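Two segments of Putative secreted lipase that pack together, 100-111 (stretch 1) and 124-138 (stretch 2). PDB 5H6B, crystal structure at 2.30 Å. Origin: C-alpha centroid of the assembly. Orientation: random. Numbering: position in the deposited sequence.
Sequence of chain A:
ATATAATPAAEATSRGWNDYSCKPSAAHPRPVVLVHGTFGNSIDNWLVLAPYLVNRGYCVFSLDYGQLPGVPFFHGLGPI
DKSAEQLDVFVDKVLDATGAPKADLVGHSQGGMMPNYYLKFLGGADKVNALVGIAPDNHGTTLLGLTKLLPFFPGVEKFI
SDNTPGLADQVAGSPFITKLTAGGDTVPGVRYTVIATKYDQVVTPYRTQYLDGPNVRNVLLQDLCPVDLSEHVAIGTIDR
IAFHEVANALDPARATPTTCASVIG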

ATOM      1  N   ALA A 100       3.095 -19.565  -6.928  1.00 59.13           N
ATOM      2  CA  ALA A 100       3.610 -19.354  -5.573  1.00 55.04           C
ATOM      3  C   ALA A 100       2.538 -19.580  -4.501  1.00 53.18           C
ATOM      4  O   ALA A 100       1.347 -19.423  -4.772  1.00 55.65           O
ATOM      5  N   PRO A 101       2.959 -19.982  -3.289  1.00 51.82           N
ATOM      6  CA  PRO A 101       1.997 -20.183  -2.198  1.00 52.37           C
ATOM      7  C   PRO A 101       1.484 -18.872  -1.573  1.00 54.01           C
ATOM      8  O   PRO A 101       0.372 -18.830  -1.044  1.00 53.79           O
ATOM      9  N   LYS A 102       2.314 -17.833  -1.587  1.00 54.44           N
ATOM     10  CA  LYS A 102       1.966 -16.555  -0.979  1.00 55.64           C
ATOM     11  C   LYS A 102       2.526 -15.380  -1.781  1.00 52.76           C
ATOM     12  O   LYS A 102       3.548 -15.493  -2.467  1.00 51.51           O
ATOM     13  N   ALA A 103       1.835 -14.256  -1.669  1.00 49.62           N
ATOM     14  CA  ALA A 103       2.277 -12.991  -2.238  1.00 49.91           C
ATOM     15  C   ALA A 103       2.757 -12.065  -1.124  1.00 49.62           C
ATOM     16  O   ALA A 103       2.329 -12.203   0.024  1.00 50.42           O
ATOM     17  N   ASP A 104       3.663 -11.146  -1.456  1.00 46.84           N
ATOM     18  CA  ASP A 104       3.945  -9.992  -0.591  1.00 44.00           C
ATOM     19  C   ASP A 104       3.176  -8.773  -1.127  1.00 44.35           C
ATOM     20  O   ASP A 104       3.079  -8.590  -2.337  1.00 41.93           O
ATOM     21  N   LEU A 105       2.610  -7.972  -0.221  1.00 44.89           N
ATOM     22  CA  LEU A 105       1.792  -6.807  -0.570  1.00 44.23           C
ATOM     23  C   LEU A 105       2.500  -5.520  -0.184  1.00 42.19           C
ATOM     24  O   LEU A 105       3.003  -5.408   0.931  1.00 38.81           O
ATOM     25  N   VAL A 106       2.553  -4.567  -1.120  1.00 40.38           N
ATOM     26  CA  VAL A 106       3.012  -3.216  -0.835  1.00 37.16           C
ATOM     27  C   VAL A 106       1.899  -2.248  -1.215  1.00 37.43           C
ATOM     28  O   VAL A 106       1.404  -2.281  -2.336  1.00 34.77           O
ATOM     29  N   GLY A 107       1.532  -1.373  -0.281  1.00 35.09           N
ATOM     30  CA  GLY A 107       0.454  -0.431  -0.499  1.00 34.87           C
ATOM     31  C   GLY A 107       0.733   0.982  -0.016  1.00 34.00           C
ATOM     32  O   GLY A 107       1.371   1.188   1.013  1.00 35.37           O
ATOM     33  N   HIS A 108       0.221   1.954  -0.757  1.00 34.40           N
ATOM     34  CA  HIS A 108       0.382   3.369  -0.435  1.00 33.54           C
ATOM     35  C   HIS A 108      -0.934   3.920   0.063  1.00 32.61           C
ATOM     36  O   HIS A 108      -1.962   3.762  -0.613  1.00 29.61           O
ATOM     37  N   SER A 109      -0.901   4.575   1.235  1.00 34.45           N
ATOM     38  CA  SER A 109      -2.043   5.362   1.726  1.00 37.17           C
ATOM     39  C   SER A 109      -3.247   4.445   1.954  1.00 36.22           C
ATOM     40  O   SER A 109      -3.075   3.408   2.602  1.00 36.19           O
ATOM     41  N   GLN A 110      -4.425   4.751   1.394  1.00 34.83           N
ATOM     42  CA  GLN A 110      -5.529   3.768   1.401  1.00 35.48           C
ATOM     43  C   GLN A 110      -5.090   2.348   1.052  1.00 34.66           C
ATOM     44  O   GLN A 110      -5.586   1.387   1.651  1.00 35.29           O
ATOM     45  N   GLY A 111      -4.182   2.195   0.094  1.00 34.58           N
ATOM     46  CA  GLY A 111      -3.749   0.861  -0.318  1.00 35.26           C
ATOM     47  C   GLY A 111      -2.891   0.102   0.683  1.00 36.66           C
ATOM     48  O   GLY A 111      -2.736  -1.106   0.566  1.00 37.89           O
ATOM     49  N   GLY A 124      -7.228 -13.622   3.873  1.00 57.97           N
ATOM     50  CA  GLY A 124      -5.970 -13.273   3.208  1.00 54.11           C
ATOM     51  C   GLY A 124      -4.733 -13.732   3.955  1.00 52.74           C
ATOM     52  O   GLY A 124      -3.683 -13.917   3.338  1.00 53.15           O
ATOM     53  N   ALA A 125      -4.847 -13.902   5.276  1.00 56.03           N
ATOM     54  CA  ALA A 125      -3.762 -14.474   6.109  1.00 59.43           C
ATOM     55  C   ALA A 125      -3.073 -15.684   5.445  1.00 59.51           C
ATOM     56  O   ALA A 125      -1.844 -15.775   5.401  1.00 61.49           O
ATOM     57  N   ASP A 126      -3.881 -16.584   4.902  1.00 58.69           N
ATOM     58  CA  ASP A 126      -3.371 -17.773   4.223  1.00 65.29           C
ATOM     59  C   ASP A 126      -2.447 -17.433   3.071  1.00 62.34           C
ATOM     60  O   ASP A 126      -1.395 -18.038   2.933  1.00 62.60           O
ATOM     61  N   LYS A 127      -2.834 -16.440   2.276  1.00 63.90           N
ATOM     62  CA  LYS A 127      -2.181 -16.137   1.006  1.00 59.97           C
ATOM     63  C   LYS A 127      -1.114 -15.028   1.061  1.00 57.30           C
ATOM     64  O   LYS A 127      -0.511 -14.728   0.037  1.00 52.98           O
ATOM     65  N   VAL A 128      -0.855 -14.441   2.237  1.00 56.62           N
ATOM     66  CA  VAL A 128       0.060 -13.282   2.348  1.00 51.00           C
ATOM     67  C   VAL A 128       1.123 -13.441   3.443  1.00 48.43           C
ATOM     68  O   VAL A 128       0.812 -13.665   4.614  1.00 49.65           O
ATOM     69  N   ASN A 129       2.370 -13.237   3.041  1.00 44.21           N
ATOM     70  CA  ASN A 129       3.532 -13.308   3.924  1.00 44.91           C
ATOM     71  C   ASN A 129       3.823 -11.945   4.589  1.00 46.31           C
ATOM     72  O   ASN A 129       4.044 -11.874   5.799  1.00 44.08           O
ATOM     73  N   ALA A 130       3.830 -10.877   3.787  1.00 46.40           N
ATOM     74  CA  ALA A 130       4.179  -9.543   4.262  1.00 43.05           C
ATOM     75  C   ALA A 130       3.274  -8.456   3.678  1.00 43.57           C
ATOM     76  O   ALA A 130       2.865  -8.513   2.509  1.00 42.65           O
ATOM     77  N   LEU A 131       2.930  -7.495   4.535  1.00 40.78           N
ATOM     78  CA  LEU A 131       2.214  -6.311   4.140  1.00 40.52           C
ATOM     79  C   LEU A 131       3.062  -5.108   4.499  1.00 40.66           C
ATOM     80  O   LEU A 131       3.278  -4.820   5.686  1.00 38.11           O
ATOM     81  N   VAL A 132       3.503  -4.396   3.464  1.00 40.19           N
ATOM     82  CA  VAL A 132       4.260  -3.171   3.603  1.00 36.85           C
ATOM     83  C   VAL A 132       3.343  -2.018   3.259  1.00 36.85           C
ATOM     84  O   VAL A 132       2.806  -1.954   2.153  1.00 37.25           O
ATOM     85  N   GLY A 133       3.170  -1.117   4.225  1.00 37.00           N
ATOM     86  CA  GLY A 133       2.326   0.052   4.105  1.00 35.93           C
ATOM     87  C   GLY A 133       3.205   1.288   4.057  1.00 36.06           C
ATOM     88  O   GLY A 133       4.060   1.466   4.917  1.00 34.87           O
ATOM     89  N   ILE A 134       2.990   2.129   3.041  1.00 33.31           N
ATOM     90  CA  ILE A 134       3.672   3.395   2.900  1.00 33.56           C
ATOM     91  C   ILE A 134       2.602   4.445   3.126  1.00 32.67           C
ATOM     92  O   ILE A 134       1.598   4.471   2.425  1.00 32.67           O
ATOM     93  N   ALA A 135       2.815   5.272   4.139  1.00 32.09           N
ATOM     94  CA  ALA A 135       1.844   6.241   4.612  1.00 33.04           C
ATOM     95  C   ALA A 135       0.421   5.693   4.753  1.00 32.14           C
ATOM     96  O   ALA A 135      -0.530   6.358   4.370  1.00 33.74           O
ATOM     97  N   PRO A 136       0.263   4.481   5.316  1.00 34.25           N
ATOM     98  CA  PRO A 136      -1.078   3.878   5.358  1.00 34.57           C
ATOM     99  C   PRO A 136      -1.991   4.523   6.415  1.00 36.72           C
ATOM    100  O   PRO A 136      -1.533   4.766   7.540  1.00 35.21           O
ATOM    101  N   ASP A 137      -3.249   4.819   6.079  1.00 34.19           N
ATOM    102  CA  ASP A 137      -4.171   5.353   7.102  1.00 34.50           C
ATOM    103  C   ASP A 137      -4.844   4.246   7.904  1.00 35.05           C
ATOM    104  O   ASP A 137      -6.067   4.061   7.849  1.00 34.53           O
ATOM    105  N   ASN A 138      -4.042   3.554   8.718  1.00 36.71           N
ATOM    106  CA  ASN A 138      -4.480   2.287   9.364  1.00 35.96           C
ATOM    107  C   ASN A 138      -5.583   2.445  10.422  1.00 37.75           C
ATOM    108  O   ASN A 138      -6.301   1.476  10.708  1.00 35.82           O
TER

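The two stretches lie side by side as parallel strands, 103-108 against 130-134, with axes 4.7 Å apart at closest approach and an angle of 12° between them. Side chains on the paired strands therefore point to one face of the sheet or the other, and the main chains supply most of the polar links.

The backbone ladder has the alternating pattern of parallel strands. Leu-105 N donates to Ala-130 O and Leu-105 O accepts from Val-132 N, both at 2.8 Å and nearly linear. Gly-107 repeats this: its N donates to Val-132 O and its O accepts from Ile-134 N, again 2.8 Å each. Ser-109 N closes the ladder on Ile-134 O at 2.8 Å. At the other end, Ala-103 N donates to Lys-127 O at 2.9 Å, and Ala-103 O accepts from Asn-129 N at 3.2 Å.

The chain turns a corner at Asn-129, and here a side-chain pair joins the ladder. Asn-129 points toward stretch 1 with chi1 t. Its ND2 donates to Asp-104 OD1 at 2.8 Å. Asp-104 has chi1 m, which brings its carboxylate nearer to stretch 2 than its CA-to-CB direction suggests. Asp-104 OD1 also lies 3.1 Å from Ala-130 N. The second oxygen, OD2, is satisfied elsewhere in the structure.

Leu-105, Leu-131 and Val-128 share one face. Leu-105 has chi1 at -91°, between wells. Its CB meets Leu-131 CD1 at 3.8 Å, and its CD1 meets Val-128 CG2 at 4.0 Å. Leu-131 is t at chi1 and p at chi2; Val-128 is t. These contacts are purely apolar. At Gly-107 and Gly-133 a CB would point to this same face. A CB on Gly-107 would clash with Gly-111 O, and one on Gly-133 with Pro-136 CG.

The opposite face carries Val-106, Val-132 and Ile-134. Both valines are t, and Val-106 CG2 lies 4.1 Å from Val-132 CB. Ile-134, m at chi1 and t at chi2, extends CD1 to within 4.0 Å of Val-106 CG1. His-108, with chi1 t, belongs to this face too. Its ring presents an edge to Ile-134 O and Ala-135 CB; CD2 is 4.3 Å from that CB. Both ring nitrogens are hydrogen-bonded elsewhere in the structure.

Lys-102 points toward stretch 2 with chi1 m and the rest of its chain t. It runs along the turn: its CE comes within 3.1 Å of Asp-126 O, and its CD lies 4.3 Å from Asn-129 CB. Its NZ has no hydrogen-bond partner in stretch 2. Lys-127 points away, and its NZ is satisfied elsewhere.

Beyond the strands, Ser-109 points away overall, with chi1 t. Its OG is bonded elsewhere and makes no helix cap. Asp-137, chi1 p, brings OD1 to 3.5 Å from Gln-110 CA, a contact without a hydrogen bond; its OD2 is satisfied elsewhere.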

ATOM      1  CB  ALA A 100       4.207 -17.963  -5.437  1.00 54.52           C
ATOM      2  CB  PRO A 101       2.802 -20.997  -1.169  1.00 49.02           C
ATOM      3  CG  PRO A 101       4.224 -20.657  -1.424  1.00 49.79           C
ATOM      4  CD  PRO A 101       4.339 -20.337  -2.889  1.00 51.24           C
ATOM      5  CB  LYS A 102       2.488 -16.495   0.464  1.00 56.73           C
ATOM      6  CG  LYS A 102       1.824 -17.474   1.425  1.00 58.19           C
ATOM      7  CD  LYS A 102       2.476 -17.429   2.795  1.00 58.44           C
ATOM      8  CE  LYS A 102       1.557 -17.975   3.872  1.00 59.20           C
ATOM      9  NZ  LYS A 102       2.297 -18.139   5.142  1.00 60.89           N
ATOM     10  CB  ALA A 103       1.118 -12.354  -2.978  1.00 49.78           C
ATOM     11  CB  ASP A 104       5.446  -9.722  -0.507  1.00 43.98           C
ATOM     12  CG  ASP A 104       6.186 -10.771   0.332  1.00 47.12           C
ATOM     13  OD1 ASP A 104       5.635 -11.254   1.346  1.00 46.38           O
ATOM     14  OD2 ASP A 104       7.331 -11.122  -0.009  1.00 48.72           O
ATOM     15  CB  LEU A 105       0.426  -6.876   0.125  1.00 46.27           C
ATOM     16  CG  LEU A 105      -0.681  -7.572  -0.666  1.00 49.86           C
ATOM     17  CD1 LEU A 105      -0.256  -8.951  -1.125  1.00 53.44           C
ATOM     18  CD2 LEU A 105      -1.953  -7.661   0.158  1.00 53.51           C
ATOM     19  CB  VAL A 106       4.298  -2.838  -1.594  1.00 35.75           C
ATOM     20  CG1 VAL A 106       4.746  -1.437  -1.175  1.00 34.03           C
ATOM     21  CG2 VAL A 106       5.410  -3.850  -1.325  1.00 38.61           C
ATOM     22  CB  HIS A 108       0.819   4.141  -1.689  1.00 33.75           C
ATOM     23  CG  HIS A 108       1.061   5.604  -1.450  1.00 34.92           C
ATOM     24  ND1 HIS A 108       1.036   6.540  -2.462  1.00 34.83           N
ATOM     25  CD2 HIS A 108       1.301   6.293  -0.312  1.00 33.54           C
ATOM     26  CE1 HIS A 108       1.270   7.735  -1.954  1.00 34.02           C
ATOM     27  NE2 HIS A 108       1.430   7.611  -0.653  1.00 32.18           N
ATOM     28  CB  SER A 109      -2.343   6.515   0.757  1.00 37.57           C
ATOM     29  OG  SER A 109      -3.285   7.390   1.326  1.00 40.79           O
ATOM     30  CB  GLN A 110      -6.676   4.158   0.466  1.00 35.58           C
ATOM     31  CG  GLN A 110      -7.887   3.216   0.541  1.00 36.05           C
ATOM     32  CD  GLN A 110      -9.030   3.597  -0.405  1.00 37.58           C
ATOM     33  OE1 GLN A 110      -9.142   4.740  -0.861  1.00 38.10           O
ATOM     34  NE2 GLN A 110      -9.890   2.645  -0.677  1.00 34.26           N
ATOM     35  CB  ALA A 125      -4.304 -14.876   7.473  1.00 58.82           C
ATOM     36  CB  ASP A 126      -4.531 -18.645   3.708  1.00 67.53           C
ATOM     37  CG  ASP A 126      -5.344 -19.252   4.829  1.00 69.29           C
ATOM     38  OD1 ASP A 126      -4.755 -19.572   5.885  1.00 67.99           O
ATOM     39  OD2 ASP A 126      -6.573 -19.404   4.662  1.00 75.93           O
ATOM     40  CB  LYS A 127      -3.266 -15.796  -0.021  1.00 60.30           C
ATOM     41  CG  LYS A 127      -4.229 -16.948  -0.287  1.00 64.42           C
ATOM     42  CD  LYS A 127      -5.680 -16.486  -0.230  1.00 73.26           C
ATOM     43  CE  LYS A 127      -6.673 -17.632  -0.396  1.00 73.97           C
ATOM     44  NZ  LYS A 127      -8.066 -17.123  -0.580  1.00 75.29           N
ATOM     45  CB  VAL A 128      -0.721 -11.964   2.593  1.00 49.57           C
ATOM     46  CG1 VAL A 128       0.216 -10.792   2.850  1.00 47.56           C
ATOM     47  CG2 VAL A 128      -1.622 -11.656   1.409  1.00 51.79           C
ATOM     48  CB  ASN A 129       4.740 -13.800   3.112  1.00 43.79           C
ATOM     49  CG  ASN A 129       6.060 -13.603   3.829  1.00 45.57           C
ATOM     50  OD1 ASN A 129       6.355 -14.290   4.795  1.00 49.68           O
ATOM     51  ND2 ASN A 129       6.867 -12.680   3.350  1.00 44.54           N
ATOM     52  CB  ALA A 130       5.645  -9.231   3.976  1.00 42.28           C
ATOM     53  CB  LEU A 131       0.859  -6.219   4.848  1.00 40.01           C
ATOM     54  CG  LEU A 131       0.069  -4.920   4.592  1.00 38.31           C
ATOM     55  CD1 LEU A 131      -0.137  -4.631   3.106  1.00 38.36           C
ATOM     56  CD2 LEU A 131      -1.254  -4.965   5.313  1.00 38.81           C
ATOM     57  CB  VAL A 132       5.478  -3.179   2.673  1.00 37.53           C
ATOM     58  CG1 VAL A 132       6.366  -1.971   2.933  1.00 37.00           C
ATOM     59  CG2 VAL A 132       6.245  -4.487   2.849  1.00 37.55           C
ATOM     60  CB  ILE A 134       4.288   3.574   1.495  1.00 33.47           C
ATOM     61  CG1 ILE A 134       5.057   2.325   1.068  1.00 32.70           C
ATOM     62  CG2 ILE A 134       5.217   4.779   1.479  1.00 33.79           C
ATOM     63  CD1 ILE A 134       5.643   2.418  -0.327  1.00 34.44           C
ATOM     64  CB  ALA A 135       1.881   7.482   3.738  1.00 33.13           C
ATOM     65  CB  PRO A 136      -0.778   2.439   5.743  1.00 34.89           C
ATOM     66  CG  PRO A 136       0.427   2.544   6.630  1.00 34.67           C
ATOM     67  CD  PRO A 136       1.236   3.685   6.093  1.00 36.03           C
ATOM     68  CB  ASP A 137      -5.176   6.361   6.533  1.00 36.14           C
ATOM     69  CG  ASP A 137      -6.070   5.796   5.413  1.00 37.44           C
ATOM     70  OD1 ASP A 137      -5.720   4.825   4.698  1.00 35.91           O
ATOM     71  OD2 ASP A 137      -7.140   6.389   5.244  1.00 37.64           O
ATOM     72  CB  ASN A 138      -3.276   1.496   9.915  1.00 36.32           C
ATOM     73  CG  ASN A 138      -2.588   0.657   8.837  1.00 37.05           C
ATOM     74  OD1 ASN A 138      -3.255  -0.084   8.119  1.00 36.21           O
ATOM     75  ND2 ASN A 138      -1.256   0.738   8.743  1.00 35.14           N
TER